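Local coordinates for putative pore-forming toxin (Bacteroides vulgatus ATCC 8482, PDB 3KOG), which is of unknown function but may be a secreted or surface-anchored pore-forming toxin, at residues A[82-87]-A[217-222]. Numbering follows the deposited sequence.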
ATOM      1  N   ALA A  82      13.223  10.098  -1.377  1.00  9.50           N
ATOM      2  CA  ALA A  82      14.221   9.481  -0.520  1.00  8.99           C
ATOM      3  C   ALA A  82      13.707   9.300   0.912  1.00  8.49           C
ATOM      4  O   ALA A  82      13.115  10.221   1.537  1.00  8.33           O
ATOM      5  CB  ALA A  82      15.528  10.318  -0.589  1.00  9.90           C
ATOM      6  N   GLY A  83      13.890   8.080   1.396  1.00  9.52           N
ATOM      7  CA  GLY A  83      13.481   7.690   2.749  1.00  9.64           C
ATOM      8  C   GLY A  83      12.042   7.353   3.025  1.00  8.87           C
ATOM      9  O   GLY A  83      11.751   6.874   4.101  1.00  8.53           O
ATOM     10  N   GLN A  84      11.130   7.627   2.102  1.00  8.76           N
ATOM     11  CA  GLN A  84       9.766   7.330   2.328  1.00  9.14           C
ATOM     12  C   GLN A  84       9.546   5.814   2.258  1.00  9.22           C
ATOM     13  O   GLN A  84      10.194   5.093   1.500  1.00 10.63           O
ATOM     14  CB  GLN A  84       8.853   8.044   1.332  1.00  9.12           C
ATOM     15  CG  GLN A  84       8.832   9.523   1.480  1.00 10.60           C
ATOM     16  CD  GLN A  84       7.723  10.153   0.669  1.00  9.45           C
ATOM     17  OE1 GLN A  84       7.834  10.259  -0.565  1.00 10.81           O
ATOM     18  NE2 GLN A  84       6.659  10.611   1.351  1.00 12.58           N
ATOM     19  N   PHE A  85       8.638   5.358   3.095  1.00  9.90           N
ATOM     20  CA  PHE A  85       8.304   3.952   3.178  1.00 10.04           C
ATOM     21  C   PHE A  85       6.790   3.780   3.221  1.00  9.13           C
ATOM     22  O   PHE A  85       6.095   4.351   4.076  1.00  9.86           O
ATOM     23  CB  PHE A  85       8.952   3.307   4.408  1.00 10.54           C
ATOM     24  CG  PHE A  85       8.494   1.886   4.599  1.00 15.76           C
ATOM     25  CD1 PHE A  85       8.967   0.878   3.764  1.00 17.03           C
ATOM     26  CD2 PHE A  85       7.432   1.599   5.471  1.00 22.25           C
ATOM     27  CE1 PHE A  85       8.478  -0.466   3.870  1.00 21.97           C
ATOM     28  CE2 PHE A  85       6.917   0.278   5.567  1.00 24.73           C
ATOM     29  CZ  PHE A  85       7.462  -0.755   4.774  1.00 24.19           C
ATOM     30  N   GLY A  86       6.274   2.901   2.355  1.00  9.34           N
ATOM     31  CA  GLY A  86       4.864   2.578   2.315  1.00  9.58           C
ATOM     32  C   GLY A  86       4.602   1.103   2.033  1.00  9.66           C
ATOM     33  O   GLY A  86       5.506   0.374   1.615  1.00  8.58           O
ATOM     34  N   ALA A  87       3.363   0.675   2.291  1.00  9.62           N
ATOM     35  CA  ALA A  87       2.960  -0.675   1.983  1.00  9.24           C
ATOM     36  C   ALA A  87       1.456  -0.645   1.674  1.00 10.49           C
ATOM     37  O   ALA A  87       0.735   0.159   2.272  1.00 10.62           O
ATOM     38  CB  ALA A  87       3.246  -1.603   3.176  1.00  9.94           C
ATOM     39  N   ASN A 217      -4.074   2.765   3.757  1.00 11.17           N
ATOM     40  CA  ASN A 217      -2.691   2.320   3.932  1.00 12.08           C
ATOM     41  C   ASN A 217      -1.838   3.482   4.457  1.00 11.66           C
ATOM     42  O   ASN A 217      -2.296   4.607   4.475  1.00 11.41           O
ATOM     43  CB  ASN A 217      -2.098   1.728   2.644  1.00 11.49           C
ATOM     44  CG  ASN A 217      -1.846   2.752   1.562  1.00 14.12           C
ATOM     45  OD1 ASN A 217      -2.754   3.430   1.112  1.00 17.73           O
ATOM     46  ND2 ASN A 217      -0.590   2.863   1.133  1.00 14.98           N
ATOM     47  N   THR A 218      -0.620   3.188   4.845  1.00 10.20           N
ATOM     48  CA  THR A 218       0.182   4.165   5.584  1.00 11.07           C
ATOM     49  C   THR A 218       1.523   4.386   4.886  1.00 10.61           C
ATOM     50  O   THR A 218       2.156   3.408   4.428  1.00 10.78           O
ATOM     51  CB  THR A 218       0.360   3.715   6.995  1.00 10.26           C
ATOM     52  OG1 THR A 218      -0.917   3.518   7.635  1.00 10.44           O
ATOM     53  CG2 THR A 218       1.187   4.730   7.841  1.00  8.70           C
ATOM     54  N   ILE A 219       1.878   5.675   4.734  1.00  9.83           N
ATOM     55  CA  ILE A 219       3.199   6.108   4.264  0.65  9.76           C
ATOM     56  C   ILE A 219       3.961   6.868   5.388  1.00 10.28           C
ATOM     57  O   ILE A 219       3.387   7.767   6.040  1.00 10.14           O
ATOM     58  CB  ILE A 219       3.059   6.928   3.008  0.65  9.90           C
ATOM     59  CG1 ILE A 219       2.533   6.040   1.845  0.65 10.67           C
ATOM     60  CG2 ILE A 219       4.401   7.549   2.595  0.65 10.08           C
ATOM     61  CD1 ILE A 219       2.160   6.866   0.595  0.65  9.21           C
ATOM     62  N   VAL A 220       5.206   6.479   5.635  1.00  9.36           N
ATOM     63  CA  VAL A 220       6.050   7.095   6.669  1.00 10.13           C
ATOM     64  C   VAL A 220       7.158   7.881   5.928  1.00 11.23           C
ATOM     65  O   VAL A 220       7.796   7.355   4.991  1.00 11.92           O
ATOM     66  CB  VAL A 220       6.701   6.003   7.567  1.00  9.01           C
ATOM     67  CG1 VAL A 220       7.560   6.652   8.719  1.00 10.24           C
ATOM     68  CG2 VAL A 220       5.650   5.129   8.151  1.00 10.99           C
ATOM     69  N   SER A 221       7.422   9.106   6.370  1.00 11.35           N
ATOM     70  CA  SER A 221       8.299  10.032   5.640  1.00 11.43           C
ATOM     71  C   SER A 221       9.237  10.689   6.650  1.00 12.84           C
ATOM     72  O   SER A 221       8.849  11.680   7.269  1.00 10.90           O
ATOM     73  CB  SER A 221       7.464  11.071   4.965  1.00 12.98           C
ATOM     74  OG  SER A 221       6.533  10.495   4.067  1.00 14.99           O
ATOM     75  N   PRO A 222      10.408  10.090   6.893  1.00 12.55           N
ATOM     76  CA  PRO A 222      11.408  10.769   7.733  1.00 12.77           C
ATOM     77  C   PRO A 222      11.966  11.989   6.988  1.00 12.84           C
ATOM     78  O   PRO A 222      12.183  11.922   5.781  1.00 13.17           O
ATOM     79  CB  PRO A 222      12.492   9.715   7.935  1.00 13.32           C
ATOM     80  CG  PRO A 222      11.892   8.407   7.370  1.00 14.68           C
ATOM     81  CD  PRO A 222      10.909   8.826   6.359  1.00 13.71           C
TER
HETATM   82  O   HOH W   1      11.211  10.724   3.617  1.00 13.19           O
HETATM   83  O   HOH W   2       0.324   0.412   5.042  1.00 14.64           O
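F85 and V220 form the antiparallel hydrogen-bonded pair that joins strand 85-94 to strand 207-225, within a mixed sheet. F85 N bonds to V220 O at 2.9 Å and V220 N to F85 O at 2.8 Å. The same two carbonyls also accept CA-H...O contacts, from Q84 and I219 respectively. Both side chains lie on one face of the sheet, where each touches Y132 of strand 126-143; aromatic and branched apolar groups suit this packing. G86, with no side chain, brings its CA to 4.2 Å from I219 CG1.

Water takes over where the strands spread: one molecule donates to A87 O and accepts from T218 N, while another links A82 O to P222 O. At the turn, G83 adopts a positive phi of 80°, easy for glycine, and P222, lacking an N-H, lays CD 3.1 Å from G83 O.

Two side-chain amides, whose N-H groups can donate across the gap between strands, complete the seam. N217 ND2 gives A87 O a hydrogen bond of 3.2 Å from above the carbonyl plane. Q84 CG, anti to its carbonyl carbon (chi1 -67°), lies 3.6 Å from S221 OG; that hydroxyl accepts an in-plane, almost linear hydrogen bond of 2.7 Å from Q84 NE2.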